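Local coordinates for HTLV-2 integrase catalytic core domain (PDB 6QBT) that forms the magnesium-binding catalytic core of a retroviral integrase, the enzyme that joins viral DNA ends to host DNA by strand transfer, at the interface of chains A and B. Sequence-based numbering; all coordinates share one arbitrary frame. Chains: chain A/B, HTLV-2 integrase catalytic core domain.

Contact 1: the interface of chains A and B. Residues chain A 55, 58, 63, 83, 89; chain B 138, 141-142.
Two RNase H-like integrase catalytic cores meet here, where the last turn of helix 128-142 of chain B packs against chain A between helix 47-61, helix 78-86 and the loop residues A:Lys63 and A:Ile89. B:Leu142 is the knob and hides 67 Å² of its surface. Its two methyl groups divide the apolar wall between them. CD1 lies 3.8 Å from CZ of A:Phe83, whose side chain it meets at about a right angle, and the same methyl also touches CD1 of A:Ile89 at 3.8 Å. CD2 turns toward helix 47-61 and rests 3.7 Å from CD2 of A:Leu55, the two leucines crossing obliquely. A:Ile58 reaches the leucine tip to tip through its own CD1, 3.9 Å from B:Leu142 CD1. One turn back, the hydroxyl OG1 of B:Thr138 sits 3.4 Å from CD2 of A:Leu55, at the margin of this apolar group.

Polar bonds hold the main chain and the neighbouring glutamine beside the knob. A:Lys63 is extended along its whole length, with CG opposite the backbone N (chi1 -178°), which carries NZ to a 2.8 Å hydrogen bond with the carbonyl O of B:Leu142. The side-chain amine NZ lies slightly off the carbonyl plane. Because this carbonyl belongs to the final residue of helix 128-142, the lysine may also offset the partial negative charge of the helix end. On the other flank B:Gln141 and A:Ile58 slide past each other in opposite directions. An N-H of the glutamine amide nitrogen NE2 is donated to the backbone O of A:Ile58, 3.1 Å from NE2 and bent to 150° at the hydrogen; NE2 approaches from well above the carbonyl plane, 54° out of it. Methyl CG2 of A:Ile58 lies against the same amide, 3.7 Å from CD of B:Gln141, on the oxygen side.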
loop_
_atom_site.group_PDB
_atom_site.type_symbol
_atom_site.label_atom_id
_atom_site.label_comp_id
_atom_site.label_asym_id
_atom_site.label_seq_id
_atom_site.Cartn_x
_atom_site.Cartn_y
_atom_site.Cartn_z
ATOM N N LEU A 55 -11.880 -7.518 0.175
ATOM C CA LEU A 55 -10.605 -7.429 -0.574
ATOM C C LEU A 55 -9.629 -6.402 0.013
ATOM O O LEU A 55 -8.447 -6.677 0.051
ATOM C CB LEU A 55 -10.819 -7.122 -2.056
ATOM C CG LEU A 55 -11.500 -8.259 -2.835
ATOM C CD1 LEU A 55 -12.082 -7.766 -4.164
ATOM C CD2 LEU A 55 -10.540 -9.410 -3.071
ATOM N N ILE A 58 -8.191 -8.165 3.088
ATOM C CA ILE A 58 -7.277 -9.212 2.685
ATOM C C ILE A 58 -5.977 -8.620 2.155
ATOM O O ILE A 58 -4.910 -9.106 2.516
ATOM C CB ILE A 58 -7.943 -10.165 1.685
ATOM C CG1 ILE A 58 -9.000 -11.003 2.438
ATOM C CG2 ILE A 58 -6.914 -11.054 1.006
ATOM C CD1 ILE A 58 -10.021 -11.687 1.537
ATOM N N LYS A 63 -4.998 -13.513 3.488
ATOM C CA LYS A 63 -6.239 -14.270 3.269
ATOM C C LYS A 63 -6.606 -15.128 4.488
ATOM O O LYS A 63 -5.804 -15.946 4.900
ATOM C CB LYS A 63 -6.043 -15.160 2.052
ATOM C CG LYS A 63 -7.244 -15.998 1.643
ATOM C CD LYS A 63 -6.920 -16.835 0.418
ATOM C CE LYS A 63 -8.144 -17.548 -0.075
ATOM N NZ LYS A 63 -7.805 -18.430 -1.223
ATOM N N PHE A 83 -18.231 -15.896 -3.763
ATOM C CA PHE A 83 -16.885 -15.402 -3.551
ATOM C C PHE A 83 -16.165 -16.309 -2.560
ATOM O O PHE A 83 -15.095 -16.832 -2.847
ATOM C CB PHE A 83 -16.935 -13.937 -3.080
ATOM C CG PHE A 83 -15.588 -13.331 -2.839
ATOM C CD1 PHE A 83 -14.940 -13.501 -1.609
ATOM C CD2 PHE A 83 -14.957 -12.579 -3.833
ATOM C CE1 PHE A 83 -13.685 -12.940 -1.393
ATOM C CE2 PHE A 83 -13.708 -12.012 -3.609
ATOM C CZ PHE A 83 -13.068 -12.198 -2.395
ATOM N N ILE A 89 -12.831 -19.962 1.383
ATOM C CA ILE A 89 -12.920 -19.287 2.658
ATOM C C ILE A 89 -14.180 -19.827 3.345
ATOM O O ILE A 89 -15.296 -19.661 2.826
ATOM C CB ILE A 89 -13.010 -17.759 2.473
ATOM C CG1 ILE A 89 -11.756 -17.216 1.762
ATOM C CG2 ILE A 89 -13.144 -17.074 3.826
ATOM C CD1 ILE A 89 -11.893 -15.806 1.212
ATOM N N THR B 138 -7.619 -9.791 -6.309
ATOM C CA THR B 138 -8.300 -11.071 -6.378
ATOM C C THR B 138 -7.395 -12.129 -7.036
ATOM O O THR B 138 -7.253 -13.243 -6.514
ATOM C CB THR B 138 -9.654 -10.975 -7.132
ATOM O OG1 THR B 138 -10.556 -10.108 -6.417
ATOM C CG2 THR B 138 -10.320 -12.368 -7.268
ATOM N N GLN B 141 -4.147 -12.763 -4.587
ATOM C CA GLN B 141 -4.352 -13.206 -3.203
ATOM C C GLN B 141 -5.440 -14.200 -2.942
ATOM O O GLN B 141 -5.372 -14.912 -1.919
ATOM C CB GLN B 141 -4.641 -12.017 -2.301
ATOM C CG GLN B 141 -3.408 -11.274 -1.881
ATOM C CD GLN B 141 -3.744 -10.380 -0.716
ATOM O OE1 GLN B 141 -4.592 -9.481 -0.852
ATOM N NE2 GLN B 141 -3.154 -10.678 0.467
ATOM N N LEU B 142 -6.457 -14.217 -3.802
ATOM C CA LEU B 142 -7.612 -15.068 -3.588
ATOM C C LEU B 142 -7.540 -16.369 -4.389
ATOM O O LEU B 142 -7.804 -17.470 -3.874
ATOM C CB LEU B 142 -8.914 -14.312 -3.905
ATOM C CG LEU B 142 -9.447 -13.374 -2.819
ATOM C CD1 LEU B 142 -9.890 -14.105 -1.582
ATOM C CD2 LEU B 142 -8.407 -12.322 -2.462
#

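Contact 2: the interface of chains A and B. Residues chain A 58-59, 62; chain B 137, 141.
A:Ser59 lays its side-chain carbon on the indole of B:Trp137, so that helix 47-61 of one integrase core meets helix 128-142 of the next through a CH-pi contact. CB stands over the face of the six-membered ring, 3.6 Å from its centroid and displaced toward the rim. The rim atoms underneath are CE3, 3.4 Å from CB, and CZ3, 3.5 Å from it. The serine OG occupies the crowded position between backbone N and carbonyl carbon (chi1 66°), which turns the hydroxyl away from the indole and leaves the carbon to face the ring. On the tryptophan, chi2 of 93° sets the ring steeply across the plane of CA, CB and CG and presents a broad face to the serine.

The close-packed part of the contact centres on A:Ser59, which loses 53 Å² of its surface to the indole and the glutamine amide together. The second flat group of the site belongs to the same helix of chain B. The amide of B:Gln141, one helical turn beyond the indole, stands steeply against the ring plane, with its CD at the ring edge, 3.7 Å from CE3 of B:Trp137. A:Ser59 sits between the two groups, its CB on the indole and its backbone N beside the amide oxygen OE1 of B:Gln141, 3.3 Å away.

Packing thins toward A:Gly62, which follows the end of the helix in chain A and hides merely 6 Å². With no side chain, it offers its CA to the glutamine amide, and its positive phi (98°) is consistent with the chain leaving the helix there. Across the indole the distances from A:Ser59 CB also grow, to 4.1 Å at CE2 of B:Trp137, as the offset toward the CE3-CZ3 rim implies. On the glycine flank, NE2 of B:Gln141 remains 3.9 Å from A:Gly62 CA.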
loop_
_atom_site.group_PDB
_atom_site.type_symbol
_atom_site.label_atom_id
_atom_site.label_comp_id
_atom_site.label_asym_id
_atom_site.label_seq_id
_atom_site.Cartn_x
_atom_site.Cartn_y
_atom_site.Cartn_z
ATOM N N ILE A 58 -8.191 -8.165 3.088
ATOM C CA ILE A 58 -7.277 -9.212 2.685
ATOM C C ILE A 58 -5.977 -8.620 2.155
ATOM O O ILE A 58 -4.910 -9.106 2.516
ATOM C CB ILE A 58 -7.943 -10.165 1.685
ATOM C CG1 ILE A 58 -9.000 -11.003 2.438
ATOM C CG2 ILE A 58 -6.914 -11.054 1.006
ATOM C CD1 ILE A 58 -10.021 -11.687 1.537
ATOM N N SER A 59 -6.031 -7.538 1.385
ATOM C CA SER A 59 -4.773 -6.909 0.950
ATOM C C SER A 59 -3.906 -6.423 2.110
ATOM O O SER A 59 -2.703 -6.390 2.010
ATOM C CB SER A 59 -5.019 -5.738 0.014
ATOM O OG SER A 59 -5.678 -4.684 0.692
ATOM N N GLY A 62 -3.844 -10.320 4.769
ATOM C CA GLY A 62 -3.648 -11.657 4.210
ATOM C C GLY A 62 -4.981 -12.359 4.132
ATOM O O GLY A 62 -5.986 -11.880 4.660
ATOM N N TRP B 137 -5.926 -7.678 -7.059
ATOM C CA TRP B 137 -5.797 -8.279 -5.741
ATOM C C TRP B 137 -6.477 -9.648 -5.653
ATOM O O TRP B 137 -5.942 -10.571 -5.012
ATOM C CB TRP B 137 -6.288 -7.316 -4.656
ATOM C CG TRP B 137 -5.306 -6.228 -4.458
ATOM C CD1 TRP B 137 -5.291 -5.013 -5.065
ATOM C CD2 TRP B 137 -4.165 -6.271 -3.618
ATOM N NE1 TRP B 137 -4.208 -4.274 -4.634
ATOM C CE2 TRP B 137 -3.486 -5.032 -3.758
ATOM C CE3 TRP B 137 -3.641 -7.235 -2.764
ATOM C CZ2 TRP B 137 -2.311 -4.734 -3.068
ATOM C CZ3 TRP B 137 -2.485 -6.957 -2.082
ATOM C CH2 TRP B 137 -1.830 -5.700 -2.230
ATOM N N GLN B 141 -4.147 -12.763 -4.587
ATOM C CA GLN B 141 -4.352 -13.206 -3.203
ATOM C C GLN B 141 -5.440 -14.200 -2.942
ATOM O O GLN B 141 -5.372 -14.912 -1.919
ATOM C CB GLN B 141 -4.641 -12.017 -2.301
ATOM C CG GLN B 141 -3.408 -11.274 -1.881
ATOM C CD GLN B 141 -3.744 -10.380 -0.716
ATOM O OE1 GLN B 141 -4.592 -9.481 -0.852
ATOM N NE2 GLN B 141 -3.154 -10.678 0.467
#

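The C-alpha centres of contact 1 and contact 2 lie about 5 Å apart, and A:Ile58 and B:Gln141 belong to both. They are adjoining parts of one junction between helix 47-61 of chain A and helix 128-142 of chain B: contact 1 extends it to helix 78-86 and neighbouring loops, whereas contact 2 continues along the other flank of the helix pair. The shared residues make the two patches one continuous surface. The whole interface is not an exact two-fold, and the deposited assembly contains three copies; the coordinates alone do not show whether this pairing occurs in the functional integrase.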